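Local atomic coordinates of antigen, P35 (Borreliella spielmanii A14S, PDB entry 6HPN), a protein that is of unknown molecular function but belongs to the PFam54 family of Borrelia outer surface proteins, thought to be important in the pathogenesis of Lyme disease. Residues 151-154 with 155-159; 168-171 with 172-176; 185-188 with 189-192; 204-207 with 208-212. All blocks are in the same frame, centred on the assembly; numbering follows the deposited sequence.

Contact 1. Residues 151-154 with 155-159; sequences TLYY and DFDKL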
# COMPACT_ATOMS: atom_id res chain seq x y z
N THR A 151 -16.19 -4.10 13.88
CA THR A 151 -15.79 -4.40 12.49
C THR A 151 -14.84 -3.30 12.03
O THR A 151 -13.78 -3.64 11.49
CB THR A 151 -16.99 -4.55 11.56
OG1 THR A 151 -17.85 -5.57 12.04
CG2 THR A 151 -16.54 -4.88 10.15
N LEU A 152 -15.21 -2.04 12.27
CA LEU A 152 -14.35 -0.87 11.96
C LEU A 152 -12.98 -1.01 12.66
O LEU A 152 -11.92 -0.84 11.99
CB LEU A 152 -15.10 0.39 12.43
CG LEU A 152 -16.36 0.75 11.63
CD1 LEU A 152 -16.93 2.10 12.08
CD2 LEU A 152 -16.09 0.76 10.12
N TYR A 153 -12.98 -1.29 13.96
CA TYR A 153 -11.77 -1.35 14.80
C TYR A 153 -10.86 -2.45 14.26
O TYR A 153 -9.75 -2.16 13.85
CB TYR A 153 -12.15 -1.55 16.26
CG TYR A 153 -10.98 -1.81 17.16
CD1 TYR A 153 -10.25 -0.78 17.73
CD2 TYR A 153 -10.60 -3.11 17.44
CE1 TYR A 153 -9.14 -1.03 18.53
CE2 TYR A 153 -9.52 -3.39 18.26
CZ TYR A 153 -8.79 -2.34 18.79
OH TYR A 153 -7.73 -2.66 19.56
N TYR A 154 -11.37 -3.68 14.17
CA TYR A 154 -10.60 -4.89 13.76
C TYR A 154 -10.24 -4.81 12.27
O TYR A 154 -9.24 -5.44 11.90
CB TYR A 154 -11.35 -6.17 14.15
CG TYR A 154 -11.30 -6.43 15.64
CD1 TYR A 154 -10.08 -6.62 16.28
CD2 TYR A 154 -12.44 -6.39 16.40
CE1 TYR A 154 -10.01 -6.79 17.66
CE2 TYR A 154 -12.39 -6.57 17.78
CZ TYR A 154 -11.17 -6.78 18.41
OH TYR A 154 -11.14 -6.95 19.78
N ASP A 155 -10.93 -4.01 11.46
CA ASP A 155 -10.61 -3.89 10.01
C ASP A 155 -9.19 -3.33 9.87
O ASP A 155 -8.40 -3.82 9.03
CB ASP A 155 -11.67 -3.10 9.26
CG ASP A 155 -12.89 -3.91 8.80
OD1 ASP A 155 -12.87 -5.17 8.96
OD2 ASP A 155 -13.84 -3.26 8.23
N PHE A 156 -8.84 -2.39 10.72
CA PHE A 156 -7.47 -1.82 10.80
C PHE A 156 -6.44 -2.93 11.07
O PHE A 156 -5.35 -2.85 10.47
CB PHE A 156 -7.45 -0.72 11.86
CG PHE A 156 -8.16 0.53 11.43
CD1 PHE A 156 -7.69 1.29 10.37
CD2 PHE A 156 -9.27 0.99 12.11
CE1 PHE A 156 -8.32 2.46 9.99
CE2 PHE A 156 -9.89 2.17 11.73
CZ PHE A 156 -9.41 2.90 10.67
N ASP A 157 -6.78 -3.92 11.90
CA ASP A 157 -5.86 -5.04 12.27
C ASP A 157 -5.70 -5.93 11.06
O ASP A 157 -4.57 -6.31 10.76
CB ASP A 157 -6.36 -5.82 13.49
CG ASP A 157 -6.18 -5.09 14.81
OD1 ASP A 157 -5.32 -4.22 14.87
OD2 ASP A 157 -6.88 -5.43 15.77
N LYS A 158 -6.77 -6.14 10.31
CA LYS A 158 -6.75 -6.96 9.06
C LYS A 158 -5.87 -6.31 7.98
O LYS A 158 -5.04 -7.03 7.38
CB LYS A 158 -8.17 -7.23 8.58
CG LYS A 158 -8.82 -8.41 9.27
CD LYS A 158 -10.32 -8.48 9.10
CE LYS A 158 -10.97 -9.20 10.26
NZ LYS A 158 -12.24 -9.83 9.84
N LEU A 159 -6.01 -5.00 7.74
CA LEU A 159 -5.14 -4.31 6.76
C LEU A 159 -3.70 -4.32 7.26
O LEU A 159 -2.79 -4.42 6.42
CB LEU A 159 -5.64 -2.87 6.57
CG LEU A 159 -6.97 -2.75 5.86
CD1 LEU A 159 -7.44 -1.31 5.81
CD2 LEU A 159 -6.90 -3.32 4.45

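Contact 2. Residues 168-171 with 172-176; sequences KDVD and DIIKE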
# COMPACT_ATOMS: atom_id res chain seq x y z
N LYS A 168 7.53 -7.41 5.17
CA LYS A 168 8.27 -8.67 5.36
C LYS A 168 8.84 -9.12 4.00
O LYS A 168 10.11 -9.21 3.84
CB LYS A 168 7.31 -9.63 6.07
CG LYS A 168 7.73 -11.10 6.12
CD LYS A 168 8.95 -11.32 6.95
CE LYS A 168 9.33 -12.79 7.01
NZ LYS A 168 10.80 -12.94 7.16
N ASP A 169 8.00 -9.33 3.00
CA ASP A 169 8.45 -9.86 1.68
C ASP A 169 9.53 -8.92 1.11
O ASP A 169 10.55 -9.44 0.57
CB ASP A 169 7.26 -10.13 0.75
CG ASP A 169 6.46 -11.35 1.17
OD1 ASP A 169 6.89 -12.05 2.08
OD2 ASP A 169 5.39 -11.59 0.62
N VAL A 170 9.34 -7.61 1.28
CA VAL A 170 10.27 -6.56 0.77
C VAL A 170 11.61 -6.63 1.50
O VAL A 170 12.64 -6.54 0.83
CB VAL A 170 9.66 -5.15 0.87
CG1 VAL A 170 10.74 -4.08 0.91
CG2 VAL A 170 8.69 -4.87 -0.28
N ASP A 171 11.63 -6.74 2.83
CA ASP A 171 12.90 -6.89 3.58
C ASP A 171 13.60 -8.19 3.14
O ASP A 171 14.82 -8.18 3.06
CB ASP A 171 12.68 -6.79 5.09
CG ASP A 171 12.38 -5.39 5.60
OD1 ASP A 171 12.73 -4.40 4.92
OD2 ASP A 171 11.80 -5.31 6.68
N ASP A 172 12.85 -9.26 2.84
CA ASP A 172 13.41 -10.61 2.55
C ASP A 172 14.10 -10.58 1.18
O ASP A 172 15.24 -11.07 1.07
CB ASP A 172 12.34 -11.70 2.62
CG ASP A 172 11.92 -12.02 4.04
OD1 ASP A 172 12.59 -11.54 4.94
OD2 ASP A 172 10.93 -12.75 4.24
N ILE A 173 13.39 -10.05 0.19
CA ILE A 173 13.92 -9.79 -1.18
C ILE A 173 15.25 -9.06 -1.02
O ILE A 173 16.23 -9.47 -1.64
CB ILE A 173 12.89 -8.98 -2.00
CG1 ILE A 173 11.72 -9.85 -2.48
CG2 ILE A 173 13.54 -8.29 -3.18
CD1 ILE A 173 10.49 -9.07 -2.99
N ILE A 174 15.30 -8.02 -0.19
CA ILE A 174 16.53 -7.20 0.01
C ILE A 174 17.61 -8.05 0.68
O ILE A 174 18.75 -8.06 0.17
CB ILE A 174 16.19 -5.92 0.81
CG1 ILE A 174 15.34 -4.97 -0.05
CG2 ILE A 174 17.43 -5.22 1.33
CD1 ILE A 174 14.84 -3.76 0.69
N LYS A 175 17.28 -8.71 1.80
CA LYS A 175 18.23 -9.55 2.57
C LYS A 175 18.79 -10.61 1.63
O LYS A 175 20.02 -10.73 1.59
CB LYS A 175 17.55 -10.19 3.78
CG LYS A 175 17.86 -9.51 5.11
CD LYS A 175 16.67 -9.28 6.05
CE LYS A 175 16.76 -7.95 6.79
NZ LYS A 175 15.51 -7.61 7.52
N GLU A 176 17.93 -11.30 0.88
CA GLU A 176 18.29 -12.47 0.04
C GLU A 176 19.15 -12.01 -1.14
O GLU A 176 20.14 -12.72 -1.46
CB GLU A 176 17.04 -13.23 -0.40
CG GLU A 176 16.37 -13.95 0.75
CD GLU A 176 14.90 -14.28 0.56
OE1 GLU A 176 14.41 -14.20 -0.59
OE2 GLU A 176 14.25 -14.61 1.56

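Contact 3. Residues 185-188 with 189-192; sequences TNIS and KLHD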
# COMPACT_ATOMS: atom_id res chain seq x y z
N THR A 185 23.00 -11.95 -10.50
CA THR A 185 23.50 -12.23 -11.87
C THR A 185 22.47 -13.05 -12.67
O THR A 185 22.32 -12.80 -13.86
CB THR A 185 24.89 -12.89 -11.83
OG1 THR A 185 24.81 -14.25 -11.40
CG2 THR A 185 25.86 -12.22 -10.88
N ASN A 186 21.82 -14.03 -12.05
CA ASN A 186 20.83 -14.86 -12.77
C ASN A 186 19.50 -14.11 -12.71
O ASN A 186 18.74 -14.26 -11.72
CB ASN A 186 20.72 -16.27 -12.22
CG ASN A 186 19.88 -17.18 -13.09
OD1 ASN A 186 19.20 -16.75 -14.02
ND2 ASN A 186 19.87 -18.46 -12.77
N ILE A 187 19.22 -13.34 -13.75
CA ILE A 187 18.05 -12.43 -13.75
C ILE A 187 16.77 -13.27 -13.66
O ILE A 187 15.82 -12.85 -12.99
CB ILE A 187 18.11 -11.48 -14.96
CG1 ILE A 187 17.69 -10.07 -14.53
CG2 ILE A 187 17.33 -12.03 -16.15
CD1 ILE A 187 16.46 -10.02 -13.65
N SER A 188 16.78 -14.46 -14.24
CA SER A 188 15.61 -15.36 -14.26
C SER A 188 15.41 -16.01 -12.88
O SER A 188 14.29 -16.46 -12.57
CB SER A 188 15.76 -16.35 -15.39
OG SER A 188 15.76 -17.67 -14.91
N LYS A 189 16.44 -16.01 -12.04
CA LYS A 189 16.34 -16.55 -10.66
C LYS A 189 15.74 -15.47 -9.74
O LYS A 189 15.01 -15.82 -8.80
CB LYS A 189 17.73 -16.99 -10.20
CG LYS A 189 17.81 -18.41 -9.66
CD LYS A 189 17.74 -18.49 -8.13
CE LYS A 189 18.86 -19.33 -7.53
NZ LYS A 189 19.06 -19.02 -6.10
N LEU A 190 16.06 -14.21 -10.01
CA LEU A 190 15.53 -13.05 -9.26
C LEU A 190 14.04 -12.98 -9.53
O LEU A 190 13.27 -12.75 -8.60
CB LEU A 190 16.23 -11.77 -9.73
CG LEU A 190 15.84 -10.48 -8.99
CD1 LEU A 190 16.06 -10.59 -7.48
CD2 LEU A 190 16.60 -9.28 -9.54
N HIS A 191 13.66 -13.19 -10.79
CA HIS A 191 12.25 -13.16 -11.23
C HIS A 191 11.47 -14.19 -10.41
O HIS A 191 10.48 -13.81 -9.76
CB HIS A 191 12.17 -13.41 -12.73
CG HIS A 191 10.80 -13.76 -13.17
ND1 HIS A 191 9.89 -12.80 -13.58
CD2 HIS A 191 10.17 -14.96 -13.24
CE1 HIS A 191 8.76 -13.39 -13.90
NE2 HIS A 191 8.90 -14.72 -13.70
N ASP A 192 11.93 -15.44 -10.43
CA ASP A 192 11.31 -16.57 -9.70
C ASP A 192 11.15 -16.18 -8.23
O ASP A 192 10.05 -16.37 -7.71
CB ASP A 192 12.15 -17.84 -9.84
CG ASP A 192 12.16 -18.47 -11.23
OD1 ASP A 192 11.54 -17.91 -12.17
OD2 ASP A 192 12.80 -19.51 -11.35

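Contact 4. Residues 204-207 with 208-212; sequences ADIH and NLILN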
# COMPACT_ATOMS: atom_id res chain seq x y z
N ALA A 204 -5.23 -11.81 -5.76
CA ALA A 204 -6.70 -11.95 -5.70
C ALA A 204 -7.15 -11.83 -4.25
O ALA A 204 -8.15 -11.14 -3.99
CB ALA A 204 -7.16 -13.24 -6.35
N ASP A 205 -6.43 -12.45 -3.32
CA ASP A 205 -6.85 -12.42 -1.89
C ASP A 205 -6.80 -10.98 -1.38
O ASP A 205 -7.71 -10.57 -0.64
CB ASP A 205 -6.00 -13.34 -1.01
CG ASP A 205 -6.22 -14.81 -1.25
OD1 ASP A 205 -7.12 -15.16 -2.04
OD2 ASP A 205 -5.47 -15.60 -0.68
N ILE A 206 -5.77 -10.24 -1.80
CA ILE A 206 -5.55 -8.82 -1.40
C ILE A 206 -6.70 -8.03 -2.02
O ILE A 206 -7.36 -7.24 -1.30
CB ILE A 206 -4.16 -8.32 -1.86
CG1 ILE A 206 -3.05 -8.84 -0.94
CG2 ILE A 206 -4.12 -6.80 -1.98
CD1 ILE A 206 -1.67 -8.88 -1.59
N HIS A 207 -6.96 -8.25 -3.31
CA HIS A 207 -8.01 -7.49 -4.04
C HIS A 207 -9.36 -7.72 -3.34
O HIS A 207 -9.99 -6.73 -3.01
CB HIS A 207 -8.03 -7.85 -5.53
CG HIS A 207 -9.08 -7.12 -6.29
ND1 HIS A 207 -10.40 -7.55 -6.30
CD2 HIS A 207 -9.02 -6.01 -7.06
CE1 HIS A 207 -11.12 -6.74 -7.07
NE2 HIS A 207 -10.29 -5.78 -7.54
N ASN A 208 -9.72 -8.97 -3.07
CA ASN A 208 -11.06 -9.36 -2.57
C ASN A 208 -11.20 -8.94 -1.11
O ASN A 208 -12.30 -8.55 -0.71
CB ASN A 208 -11.35 -10.85 -2.71
CG ASN A 208 -11.47 -11.28 -4.15
OD1 ASN A 208 -11.89 -10.50 -5.00
ND2 ASN A 208 -11.03 -12.48 -4.47
N LEU A 209 -10.13 -9.00 -0.33
CA LEU A 209 -10.23 -8.55 1.08
C LEU A 209 -10.54 -7.05 1.08
O LEU A 209 -11.46 -6.64 1.79
CB LEU A 209 -8.94 -8.86 1.83
CG LEU A 209 -8.98 -8.49 3.32
CD1 LEU A 209 -9.99 -9.32 4.07
CD2 LEU A 209 -7.61 -8.67 3.95
N ILE A 210 -9.76 -6.25 0.36
CA ILE A 210 -9.90 -4.78 0.35
C ILE A 210 -11.29 -4.45 -0.18
O ILE A 210 -11.98 -3.63 0.42
CB ILE A 210 -8.79 -4.11 -0.48
CG1 ILE A 210 -7.42 -4.22 0.20
CG2 ILE A 210 -9.14 -2.67 -0.82
CD1 ILE A 210 -6.28 -4.03 -0.77
N LEU A 211 -11.71 -5.07 -1.28
CA LEU A 211 -13.05 -4.81 -1.84
C LEU A 211 -14.08 -4.97 -0.71
O LEU A 211 -14.96 -4.11 -0.57
CB LEU A 211 -13.33 -5.77 -3.00
CG LEU A 211 -14.74 -5.72 -3.61
CD1 LEU A 211 -14.99 -4.43 -4.37
CD2 LEU A 211 -14.97 -6.90 -4.54
N ASN A 212 -14.02 -6.03 0.09
CA ASN A 212 -15.19 -6.28 0.95
C ASN A 212 -14.97 -5.59 2.30
O ASN A 212 -15.97 -5.19 2.93
CB ASN A 212 -15.76 -7.69 0.74
CG ASN A 212 -14.89 -8.85 1.14
OD1 ASN A 212 -14.56 -9.00 2.31
ND2 ASN A 212 -14.60 -9.72 0.19

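Contact 1. Residues 151-154 with 155-159
L152 and Y153 present their backbone carbonyls to the ring of F156, one turn on along helix 146-179. F156 CD2 lies 3.2 Å from L152 O, which approaches the ring obliquely. Y153 O sits at the ring's edge, near its plane, with F156 CD2 and Y153 O 3.6 Å apart. This is the packed side: F156 fits against helices 16-40 and 106-135, and L152 is buried as well. D155 is also buried, alongside T151 and pointing the same way, though the exact place of its carboxylate is uncertain; T151 and D155 both touch helix 200-221. On the solvent side, exposed Y154 and K158 meet chiefly through backbone. K158 N donates to Y154 O at 3.0 Å, while D157 N adds a weak bond to the same oxygen. D157 stands beside Y154, its CG anti to its own carbonyl carbon (chi1 -75°), and this places OD2 3.5 Å from Y154 CD1, with ring and carboxylate planes 55° apart. Y153 turns CD2 over the centre of one face of the Y154 ring. R28 of helix 16-40 makes a salt bridge to D157 OD1 and a cation-pi contact with Y153. The carboxylate and the Y153 ring thus share one arginine, which probably ties helix 146-179 electrostatically to helix 16-40.

Contact 2. Residues 168-171 with 172-176
K168 and D172 form the one salt bridge between 168-171 and 172-176, with K168 NZ 2.9 Å from D172 OD2. The ammonium approaches the syn lone pair of OD2, on the side of the other oxygen, and makes a weaker bond to D172 OD1 at 3.2 Å. K168 reaches forward because its CG is anti to the backbone N (chi1 167°) and the chain then bends at chi2 (66°), so that CD and CE also pass along the carboxylate as the two side chains cross. Beneath the bridge, D172 N donates to K168 O at 2.9 Å, so the pair is joined by backbone as well as side chain. A second acid–base pair, D171 and K175, is looser: D171 OD2 and K175 NZ are 4.4 Å apart, beyond a salt bridge, and the lysine nitrogen lies near D171 CB. Successive carbonyls are used in turn, D169 O receiving I173 N in a nearly straight bond (175°). D169 itself is buried and directs its carboxylate to R119 and K165. On the apolar side V170 and I174 lie alongside one another, V170 CG1 and I174 CD1 4.1 Å apart, and both press on helix 89-102, whereas I173 faces helix 187-197. Lysine and aspartate one turn apart on the outside, with branched aliphatic residues against the neighbouring helices, make this stretch of helix 146-179 a typical amphipathic helix of the all-helical PFam54 fold.

Contact 3. Residues 185-188 with 189-192
N186 crosses K189 at about a right angle, its amide lying against the start of the lysine chain, with N186 CG 3.6 Å from K189 CB. Its CG is anti to the backbone N (chi1 -171°), which lets OD1 turn back to accept a weak bond from S188 N at 3.3 Å. N186 is therefore the N-cap of helix 187-197. Its backbone oxygen begins the helical pattern and serves two donors: L190 N, which lies in the carbonyl plane 3.2 Å from N186 O, and K189 N, which comes from above that plane at 2.9 Å from N186 O. Next, I187 bends CD1 towards L190 CD2, 4.2 Å away, the two aliphatic chains meeting at a slant on the inner face of this first turn. In the helical fold that face packs on helix 89-102, where both chains touch L102. I187 O takes H191 N at 3.1 Å. H191 in turn stacks its ring on Y108 of helix 106-135, and I187 and S188 also touch Y108. At S188 the bonding weakens: D192 N reaches S188 O at 3.3 Å, and H191 carries that same oxygen at its ring edge.

Contact 4. Residues 204-207 with 208-212
I206 lays its CG2 branch beside the end of I210 one turn later on helix 200-221, CG2 and I210 CD1 being 3.7 Å apart. The two chains point the same way; I206 CG2 is anti to its backbone N and I210 CG1 anti to its carbonyl carbon (chi1 -70°), which sends I210 CD1 back over the preceding turn, 3.4 Å from I206 O. That carbonyl also accepts I210 N at 3.1 Å, in a nearly straight bond of 170°. Together the isoleucines form the inward strip: I206 meets L162 and R119, and I210 meets A126 of helix 106-135. On the exposed side the pair H207 and N208 is polar, though L211 is exposed too. H207 and N208 cross with ring and amide planes 84° apart, and N208 OD1 lies at the edge of the imidazole, in its plane, 3.6 Å from H207 ND1. N208 N bonds to A204 O at 2.8 Å, and L211 N to H207 O at 3.0 Å. The same backbone bonds run round both faces; the inner one adds apolar isoleucine packing, the outer a polar H207–N208 pair, as in an amphipathic helix.

All four contacts are local, between residues about one turn apart along a helix, contact 3 at a helix start, but their settings differ. Contacts 1 and 2 share helix 146-179, with centres about 26 Å apart, and both are partly buried; contacts 3 and 4 lie at the surface, on the successive helices 187-197 and 200-221. Contacts 1 and 4 sit closest together, their nearest atoms about 4 Å apart, whereas contacts 1 and 3 lie on opposite sides of the chain's centre. Charge is paired within contact 2, while contact 1 takes its arginine from another helix. Contact 3 opens a helix with a capping bond; contact 4, within one, relies on regular backbone bonds and paired isoleucines.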